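Local coordinates for hexapeptide transferase family protein (Anaplasma phagocytophilum, PDB 3IXC), which is probably a transferase, is built as a left-handed beta-helix related to gamma-carbonic-anhydrase-like proteins, and binds magnesium, at residues 118-123 / 136-141; 129-134 / 143-148; 72-77 / 95-100. One frame throughout, in Å; residues are numbered along the deposited sequence. Where two conformers were deposited one is given.

Interaction 1 (118-123 / 136-141)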
loop_
_atom_site.group_PDB
_atom_site.type_symbol
_atom_site.label_atom_id
_atom_site.label_comp_id
_atom_site.label_asym_id
_atom_site.label_seq_id
_atom_site.Cartn_x
_atom_site.Cartn_y
_atom_site.Cartn_z
ATOM N N ASN A 118 -0.775 -12.105 -20.300
ATOM C CA ASN A 118 -1.208 -13.138 -19.349
ATOM C C ASN A 118 -0.276 -13.333 -18.155
ATOM O O ASN A 118 -0.398 -14.338 -17.456
ATOM C CB ASN A 118 -1.408 -14.506 -20.034
ATOM C CG ASN A 118 -2.735 -14.643 -20.782
ATOM O OD1 ASN A 118 -2.810 -15.410 -21.740
ATOM N ND2 ASN A 118 -3.790 -13.961 -20.324
ATOM N N ALA A 119 0.647 -12.398 -17.919
ATOM C CA ALA A 119 1.415 -12.394 -16.662
ATOM C C ALA A 119 0.468 -12.168 -15.485
ATOM O O ALA A 119 -0.566 -11.494 -15.626
ATOM C CB ALA A 119 2.493 -11.318 -16.681
ATOM N N PHE A 120 0.812 -12.737 -14.334
ATOM C CA PHE A 120 -0.040 -12.657 -13.145
ATOM C C PHE A 120 0.865 -12.287 -11.986
ATOM O O PHE A 120 1.775 -13.046 -11.626
ATOM C CB PHE A 120 -0.734 -14.005 -12.897
ATOM C CG PHE A 120 -1.789 -13.983 -11.813
ATOM C CD1 PHE A 120 -3.141 -14.102 -12.145
ATOM C CD2 PHE A 120 -1.440 -13.862 -10.467
ATOM C CE1 PHE A 120 -4.130 -14.095 -11.158
ATOM C CE2 PHE A 120 -2.432 -13.854 -9.458
ATOM C CZ PHE A 120 -3.774 -13.977 -9.806
ATOM N N VAL A 121 0.624 -11.111 -11.417
ATOM C CA VAL A 121 1.434 -10.621 -10.298
ATOM C C VAL A 121 0.589 -10.680 -9.040
ATOM O O VAL A 121 -0.395 -9.945 -8.904
ATOM C CB VAL A 121 1.930 -9.173 -10.540
ATOM C CG1 VAL A 121 2.784 -8.694 -9.359
ATOM C CG2 VAL A 121 2.722 -9.082 -11.831
ATOM N N GLY A 122 0.963 -11.575 -8.127
ATOM C CA GLY A 122 0.221 -11.769 -6.885
ATOM C C GLY A 122 0.181 -10.497 -6.059
ATOM O O GLY A 122 1.114 -9.702 -6.096
ATOM N N MET A 123 -0.924 -10.304 -5.340
ATOM C CA MET A 123 -1.103 -9.111 -4.506
ATOM C C MET A 123 0.090 -8.863 -3.584
ATOM O O MET A 123 0.710 -9.807 -3.079
ATOM C CB MET A 123 -2.387 -9.233 -3.689
ATOM C CG MET A 123 -2.400 -10.388 -2.688
ATOM S SD MET A 123 -4.062 -10.556 -2.030
ATOM C CE MET A 123 -3.921 -11.949 -0.946
ATOM N N GLY A 136 2.556 -15.368 -19.834
ATOM C CA GLY A 136 2.024 -16.540 -19.135
ATOM C C GLY A 136 2.883 -17.058 -17.995
ATOM O O GLY A 136 3.032 -18.271 -17.820
ATOM N N SER A 137 3.438 -16.129 -17.224
ATOM C CA SER A 137 4.237 -16.435 -16.036
ATOM C C SER A 137 3.565 -15.837 -14.802
ATOM O O SER A 137 2.665 -15.002 -14.924
ATOM C CB SER A 137 5.664 -15.893 -16.190
ATOM O OG SER A 137 5.668 -14.475 -16.312
ATOM N N MET A 138 3.997 -16.258 -13.616
ATOM C CA MET A 138 3.328 -15.833 -12.389
ATOM C C MET A 138 4.277 -15.575 -11.233
ATOM O O MET A 138 5.281 -16.271 -11.081
ATOM C CB MET A 138 2.275 -16.867 -11.969
ATOM C CG MET A 138 1.471 -16.451 -10.745
ATOM S SD MET A 138 -0.077 -17.340 -10.537
ATOM C CE MET A 138 0.498 -18.944 -10.190
ATOM N N LEU A 139 3.928 -14.561 -10.441
ATOM C CA LEU A 139 4.612 -14.247 -9.207
ATOM C C LEU A 139 3.619 -14.474 -8.066
ATOM O O LEU A 139 2.487 -13.978 -8.120
ATOM C CB LEU A 139 5.061 -12.788 -9.263
ATOM C CG LEU A 139 6.161 -12.276 -8.344
ATOM C CD1 LEU A 139 7.441 -13.077 -8.519
ATOM C CD2 LEU A 139 6.391 -10.799 -8.633
ATOM N N ALA A 140 4.033 -15.227 -7.046
ATOM C CA ALA A 140 3.182 -15.460 -5.873
ATOM C C ALA A 140 2.933 -14.154 -5.130
ATOM O O ALA A 140 3.743 -13.222 -5.215
ATOM C CB ALA A 140 3.834 -16.449 -4.934
ATOM N N ALA A 141 1.833 -14.108 -4.378
ATOM C CA ALA A 141 1.561 -12.982 -3.482
ATOM C C ALA A 141 2.783 -12.665 -2.624
ATOM O O ALA A 141 3.484 -13.570 -2.159
ATOM C CB ALA A 141 0.372 -13.284 -2.591
#
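Two groups grip the carbonyl oxygen of Phe120. Leu139 N donates a nearly straight hydrogen bond to Phe120 O (2.9 Å, 167° at the hydrogen), and the CA-H of Met138 adds a weaker contact, Met138 CA to Phe120 O being 3.3 Å. On either side of this bond the direction of donation reverses. Phe120 N gives its hydrogen to Ser137 O (3.0 Å), and Gly122 N gives one to Leu139 O (2.8 Å), the latter reaching a carbonyl from a position tilted out of its plane. This alternating ladder is that of parallel strands, with Phe120 paired to Met138 and Val121 to Leu139. Phe120 and Met138 run side by side from one face. In both, CG is anti to the backbone N (chi1 -172° and -176°), which holds the two chains alongside each other, and the Met138 chain then turns at its last torsion. Its sulfur approaches the ring obliquely in a Met-aromatic contact, with Met138 SD 3.7 Å from Phe120 CD2. Leu176 and Ser179 of helix 170-188 touch the Phe120 side chain, while Met168 and Leu156 touch Met138. Val121 and Leu139 point to the other face, into the buried interior. Beyond the paired residues the strands still follow each other: the CB of Ala141 rests 3.5 Å from Met123 O, and Met128 of a neighbouring subunit packs on both residues. Gly136, in the turn before the second strand, has positive phi, which favours glycine, and Ser137 OG is tied back to Glu134 O. Partners 18 residues apart, one face inward and one under the C-terminal helix, mark successive coils of the left-handed parallel beta-helix.

Interaction 2 (129-134 / 143-148)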
loop_
_atom_site.group_PDB
_atom_site.type_symbol
_atom_site.label_atom_id
_atom_site.label_comp_id
_atom_site.label_asym_id
_atom_site.label_seq_id
_atom_site.Cartn_x
_atom_site.Cartn_y
_atom_site.Cartn_z
ATOM N N ASP A 129 13.141 -2.410 -11.275
ATOM C CA ASP A 129 13.646 -1.936 -12.565
ATOM C C ASP A 129 14.270 -3.059 -13.383
ATOM O O ASP A 129 15.064 -3.849 -12.871
ATOM C CB ASP A 129 14.683 -0.814 -12.360
ATOM C CG ASP A 129 14.052 0.568 -12.154
ATOM O OD1 ASP A 129 12.817 0.717 -12.268
ATOM O OD2 ASP A 129 14.809 1.526 -11.894
ATOM N N ARG A 130 13.897 -3.124 -14.656
ATOM C CA ARG A 130 14.491 -4.056 -15.622
ATOM C C ARG A 130 14.056 -5.516 -15.442
ATOM O O ARG A 130 14.434 -6.368 -16.242
ATOM C CB ARG A 130 16.033 -3.948 -15.664
ATOM C CG ARG A 130 16.563 -2.593 -16.119
ATOM C CD ARG A 130 18.093 -2.569 -16.201
ATOM N NE ARG A 130 18.720 -2.468 -14.882
ATOM C CZ ARG A 130 19.265 -3.484 -14.216
ATOM N NH1 ARG A 130 19.277 -4.706 -14.736
ATOM N NH2 ARG A 130 19.812 -3.272 -13.024
ATOM N N ALA A 131 13.255 -5.816 -14.416
ATOM C CA ALA A 131 12.700 -7.165 -14.306
ATOM C C ALA A 131 11.751 -7.439 -15.474
ATOM O O ALA A 131 11.135 -6.522 -16.020
ATOM C CB ALA A 131 11.998 -7.375 -12.961
ATOM N N VAL A 132 11.660 -8.703 -15.869
ATOM C CA VAL A 132 10.800 -9.111 -16.977
ATOM C C VAL A 132 9.999 -10.320 -16.541
ATOM O O VAL A 132 10.555 -11.269 -15.987
ATOM C CB VAL A 132 11.624 -9.486 -18.242
ATOM C CG1 VAL A 132 10.713 -10.054 -19.344
ATOM C CG2 VAL A 132 12.409 -8.281 -18.756
ATOM N N MET A 133 8.691 -10.281 -16.778
ATOM C CA MET A 133 7.887 -11.490 -16.731
ATOM C C MET A 133 7.500 -11.837 -18.163
ATOM O O MET A 133 6.893 -11.026 -18.870
ATOM C CB MET A 133 6.647 -11.308 -15.851
ATOM C CG MET A 133 6.999 -11.164 -14.375
ATOM S SD MET A 133 5.555 -11.040 -13.313
ATOM C CE MET A 133 4.882 -12.698 -13.468
ATOM N N GLU A 134 7.895 -13.026 -18.609
ATOM C CA GLU A 134 7.514 -13.473 -19.941
ATOM C C GLU A 134 6.017 -13.768 -19.986
ATOM O O GLU A 134 5.354 -13.849 -18.948
ATOM C CB GLU A 134 8.328 -14.702 -20.349
ATOM C CG GLU A 134 9.826 -14.397 -20.482
ATOM C CD GLU A 134 10.608 -15.548 -21.069
ATOM O OE1 GLU A 134 10.083 -16.687 -21.120
ATOM O OE2 GLU A 134 11.766 -15.307 -21.486
ATOM N N SER A 143 5.675 -11.290 -3.304
ATOM C CA SER A 143 7.016 -11.492 -3.855
ATOM C C SER A 143 7.763 -10.184 -4.061
ATOM O O SER A 143 7.149 -9.124 -4.192
ATOM C CB SER A 143 6.948 -12.201 -5.201
ATOM O OG SER A 143 6.361 -13.485 -5.089
ATOM N N LEU A 144 9.090 -10.287 -4.089
ATOM C CA LEU A 144 9.965 -9.162 -4.414
ATOM C C LEU A 144 10.862 -9.592 -5.569
ATOM O O LEU A 144 11.868 -10.285 -5.354
ATOM C CB LEU A 144 10.802 -8.763 -3.191
ATOM C CG LEU A 144 11.957 -7.769 -3.387
ATOM C CD1 LEU A 144 11.450 -6.455 -3.949
ATOM C CD2 LEU A 144 12.718 -7.540 -2.090
ATOM N N LEU A 145 10.485 -9.211 -6.789
ATOM C CA LEU A 145 11.249 -9.587 -7.979
ATOM C C LEU A 145 12.298 -8.520 -8.240
ATOM O O LEU A 145 11.965 -7.383 -8.590
ATOM C CB LEU A 145 10.323 -9.759 -9.194
ATOM C CG LEU A 145 10.980 -10.305 -10.475
ATOM C CD1 LEU A 145 11.559 -11.701 -10.251
ATOM C CD2 LEU A 145 9.980 -10.326 -11.627
ATOM N N THR A 146 13.564 -8.885 -8.055
ATOM C CA THR A 146 14.650 -7.898 -8.015
ATOM C C THR A 146 15.119 -7.487 -9.412
ATOM O O THR A 146 14.692 -8.076 -10.414
ATOM C CB THR A 146 15.820 -8.388 -7.136
ATOM O OG1 THR A 146 16.314 -9.635 -7.641
ATOM C CG2 THR A 146 15.346 -8.584 -5.695
ATOM N N ARG A 147 15.991 -6.477 -9.468
ATOM C CA ARG A 147 16.341 -5.856 -10.739
ATOM C C ARG A 147 16.898 -6.847 -11.762
ATOM O O ARG A 147 17.783 -7.652 -11.465
ATOM C CB ARG A 147 17.279 -4.659 -10.539
ATOM C CG ARG A 147 16.582 -3.420 -9.967
ATOM C CD ARG A 147 17.507 -2.208 -9.977
ATOM N NE ARG A 147 16.841 -0.993 -9.507
ATOM C CZ ARG A 147 17.425 0.198 -9.439
ATOM N NH1 ARG A 147 18.692 0.340 -9.807
ATOM N NH2 ARG A 147 16.748 1.251 -9.000
ATOM N N GLY A 148 16.342 -6.795 -12.967
ATOM C CA GLY A 148 16.839 -7.580 -14.094
ATOM C C GLY A 148 16.484 -9.055 -14.147
ATOM O O GLY A 148 16.873 -9.743 -15.089
HETATM O O HOH W 1 13.686 -0.363 -9.034
#
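Equivalent corners of two successive beta-helix coils meet where Asp129 and Arg130 lie against Arg147 and Gly148. The backbone link is a single hydrogen bond from Gly148 N to Asp129 O (3.2 Å), which approaches in the carbonyl plane but is bent at the hydrogen (137°). The CA-H of Arg147 nears the same oxygen, and Gly148 CA lies 3.4 Å from Arg130 O. With CG beside the backbone N (chi1 -74°) and the chain extended to NE, the methylenes of Arg147 lie alongside Asp129. In this conformer, one of two modelled, Asp129 OD2 sits over a face of the guanidinium, 3.5 Å from Arg147 NH2; no N-H points at it, and this charge-only salt bridge is doubtful. A water at the guanidinium edge accepts from Asp129 N (3.1 Å) and, with the same reservation, from Arg147 NE. Arg130 bends at chi3, bringing its NH2 to 3.8 Å from Arg147 CB, with the two guanidinium planes nearly perpendicular. Inside the corner, Leu145 CD2 touches Ala131 CB (3.8 Å) and, more loosely, Met133 CG. The Asp129 side chain touches His111, a magnesium ligand, and itself lies about 7 Å from the ion. Gly148 and Arg130 both have positive phi, and turns repeating at 18-residue spacing, Asp129 beside Arg147, are the stacked corners of a left-handed parallel beta-helix.

Interaction 3 (72-77 / 95-100)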
loop_
_atom_site.group_PDB
_atom_site.type_symbol
_atom_site.label_atom_id
_atom_site.label_comp_id
_atom_site.label_asym_id
_atom_site.label_seq_id
_atom_site.Cartn_x
_atom_site.Cartn_y
_atom_site.Cartn_z
ATOM N N LYS A 72 7.451 6.377 -19.736
ATOM C CA LYS A 72 6.097 6.027 -20.132
ATOM C C LYS A 72 5.606 4.732 -19.508
ATOM O O LYS A 72 6.400 3.870 -19.121
ATOM C CB LYS A 72 5.944 6.014 -21.659
ATOM C CG LYS A 72 6.652 4.904 -22.389
ATOM C CD LYS A 72 6.325 4.952 -23.881
ATOM C CE LYS A 72 7.017 3.830 -24.634
ATOM N NZ LYS A 72 6.737 3.870 -26.112
ATOM N N ILE A 73 4.290 4.625 -19.382
ATOM C CA ILE A 73 3.656 3.404 -18.909
ATOM C C ILE A 73 2.660 2.965 -19.977
ATOM O O ILE A 73 1.843 3.758 -20.430
ATOM C CB ILE A 73 2.929 3.625 -17.566
ATOM C CG1 ILE A 73 3.917 4.064 -16.476
ATOM C CG2 ILE A 73 2.190 2.346 -17.125
ATOM C CD1 ILE A 73 3.247 4.677 -15.230
ATOM N N GLU A 74 2.740 1.699 -20.375
ATOM C CA GLU A 74 1.797 1.146 -21.345
ATOM C C GLU A 74 1.041 0.010 -20.686
ATOM O O GLU A 74 1.647 -0.860 -20.060
ATOM C CB GLU A 74 2.529 0.647 -22.587
ATOM C CG GLU A 74 3.276 1.756 -23.343
ATOM C CD GLU A 74 4.050 1.243 -24.541
ATOM O OE1 GLU A 74 4.287 0.017 -24.635
ATOM O OE2 GLU A 74 4.421 2.071 -25.399
ATOM N N VAL A 75 -0.285 0.043 -20.801
ATOM C CA VAL A 75 -1.135 -0.996 -20.236
ATOM C C VAL A 75 -2.005 -1.587 -21.343
ATOM O O VAL A 75 -2.868 -0.902 -21.905
ATOM C CB VAL A 75 -2.028 -0.441 -19.105
ATOM C CG1 VAL A 75 -2.918 -1.547 -18.524
ATOM C CG2 VAL A 75 -1.170 0.223 -17.999
ATOM N N GLY A 76 -1.781 -2.865 -21.636
ATOM C CA GLY A 76 -2.457 -3.524 -22.750
ATOM C C GLY A 76 -3.928 -3.826 -22.514
ATOM O O GLY A 76 -4.431 -3.738 -21.391
ATOM N N GLU A 77 -4.606 -4.182 -23.605
ATOM C CA GLU A 77 -6.007 -4.594 -23.602
ATOM C C GLU A 77 -6.297 -5.644 -22.528
ATOM O O GLU A 77 -5.525 -6.588 -22.360
ATOM C CB GLU A 77 -6.368 -5.169 -24.982
ATOM C CG GLU A 77 -7.700 -5.897 -25.032
ATOM C CD GLU A 77 -7.969 -6.586 -26.368
ATOM O OE1 GLU A 77 -7.115 -6.512 -27.284
ATOM O OE2 GLU A 77 -9.037 -7.208 -26.501
ATOM N N ASP A 95 11.101 2.305 -19.253
ATOM C CA ASP A 95 9.660 2.461 -19.093
ATOM C C ASP A 95 9.029 1.202 -18.514
ATOM O O ASP A 95 9.728 0.216 -18.253
ATOM C CB ASP A 95 9.009 2.819 -20.429
ATOM C CG ASP A 95 9.300 1.807 -21.515
ATOM O OD1 ASP A 95 9.951 0.774 -21.234
ATOM O OD2 ASP A 95 8.877 2.051 -22.667
ATOM N N THR A 96 7.710 1.248 -18.326
ATOM C CA THR A 96 6.940 0.112 -17.824
ATOM C C THR A 96 5.976 -0.315 -18.921
ATOM O O THR A 96 5.114 0.468 -19.332
ATOM C CB THR A 96 6.152 0.473 -16.551
ATOM O OG1 THR A 96 7.065 0.951 -15.559
ATOM C CG2 THR A 96 5.404 -0.749 -15.998
ATOM N N VAL A 97 6.149 -1.541 -19.405
ATOM C CA VAL A 97 5.331 -2.061 -20.502
ATOM C C VAL A 97 4.588 -3.273 -19.972
ATOM O O VAL A 97 5.204 -4.267 -19.593
ATOM C CB VAL A 97 6.182 -2.439 -21.730
ATOM C CG1 VAL A 97 5.295 -3.052 -22.828
ATOM C CG2 VAL A 97 6.927 -1.208 -22.267
ATOM N N ILE A 98 3.266 -3.150 -19.911
ATOM C CA ILE A 98 2.397 -4.206 -19.393
ATOM C C ILE A 98 1.525 -4.682 -20.542
ATOM O O ILE A 98 0.860 -3.876 -21.209
ATOM C CB ILE A 98 1.540 -3.694 -18.210
ATOM C CG1 ILE A 98 2.456 -3.197 -17.081
ATOM C CG2 ILE A 98 0.606 -4.803 -17.694
ATOM C CD1 ILE A 98 1.780 -2.305 -16.041
ATOM N N GLY A 99 1.567 -5.987 -20.793
ATOM C CA GLY A 99 0.891 -6.578 -21.950
ATOM C C GLY A 99 -0.608 -6.722 -21.771
ATOM O O GLY A 99 -1.221 -6.036 -20.941
ATOM N N LYS A 100 -1.184 -7.625 -22.561
ATOM C CA LYS A 100 -2.622 -7.850 -22.614
ATOM C C LYS A 100 -3.045 -8.918 -21.618
ATOM O O LYS A 100 -2.311 -9.869 -21.373
ATOM C CB LYS A 100 -3.026 -8.312 -24.017
ATOM C CG LYS A 100 -2.642 -7.373 -25.131
ATOM C CD LYS A 100 -3.107 -7.975 -26.445
ATOM C CE LYS A 100 -2.557 -7.232 -27.636
ATOM N NZ LYS A 100 -2.942 -7.923 -28.901
#
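Lys72 O accepts the straightest bond of the contact, from Thr96 N (3.0 Å, 174° at the hydrogen). Next along the strands Glu74 N donates to Thr96 O (2.9 Å), and Ile98 N returns a bond to Glu74 O (2.8 Å). Gly76 N then divides its hydrogen: it bonds Ile98 O from above the carbonyl plane and has a weak second link to Gly99 O. Past the strands, Lys100 CA still lies 3.2 Å from Glu77 O. On the outer face Asp95 and Lys72 lie alongside each other, each with CG in the crowded position between the backbone N and the carbonyl carbon (chi1 56° and 70°). This puts Asp95 OD2 against the lysine chain, 3.2 Å from Lys72 CE, while the ammonium has passed beyond it. Lys72 NZ instead forms a salt bridge with Glu74 OE2 of its own strand (3.0 Å), meeting the oxygen from above the carboxylate plane. Glu74 in turn runs beside Val97, with Glu74 OE1 3.7 Å from Val97 CG1. These are parallel rungs of neighbouring coils in the left-handed beta-helix, 23 residues apart rather than the 18 of a regular turn, so a longer loop separates them. On the inner face Ile73, Val75, Thr96 and Ile98 point into the prism, and Ile98 CB lies 3.4 Å from Glu74 O. Around them come Val87, which touches Ile73 and Thr96, and Ile81, which touches Val75 and Ile98. The preceding coil lies along the other edge of strand 72-75: Ile73 and Val75 hydrogen-bond through their backbones to Cys53. At the far end Gly99 O is taken by Thr79 OG1, and Lys100 N bonds to Asn117 OD1.

From the N terminus, interaction 3 comes first: 72-77 meets 95-100 around a 17-residue excursion that carries strands 80-81 and 86-87, His88 and the unmodelled loop 90-93. The chain then continues to interaction 1, whose 118-123 starts at Asn118 N, a probable hydrogen-bond partner of Lys100 O, joining the two contacts. Interaction 1 closes a 12-residue loop at 136-141, and interaction 2, opening at 129-134 inside it, closes after it at 143-148, so the two cross. Met133 bridges them, its CE packing on Phe120 O and Leu139 N. Interactions 2 and 3 do not touch, but both reach the same sheet, along which coils stack.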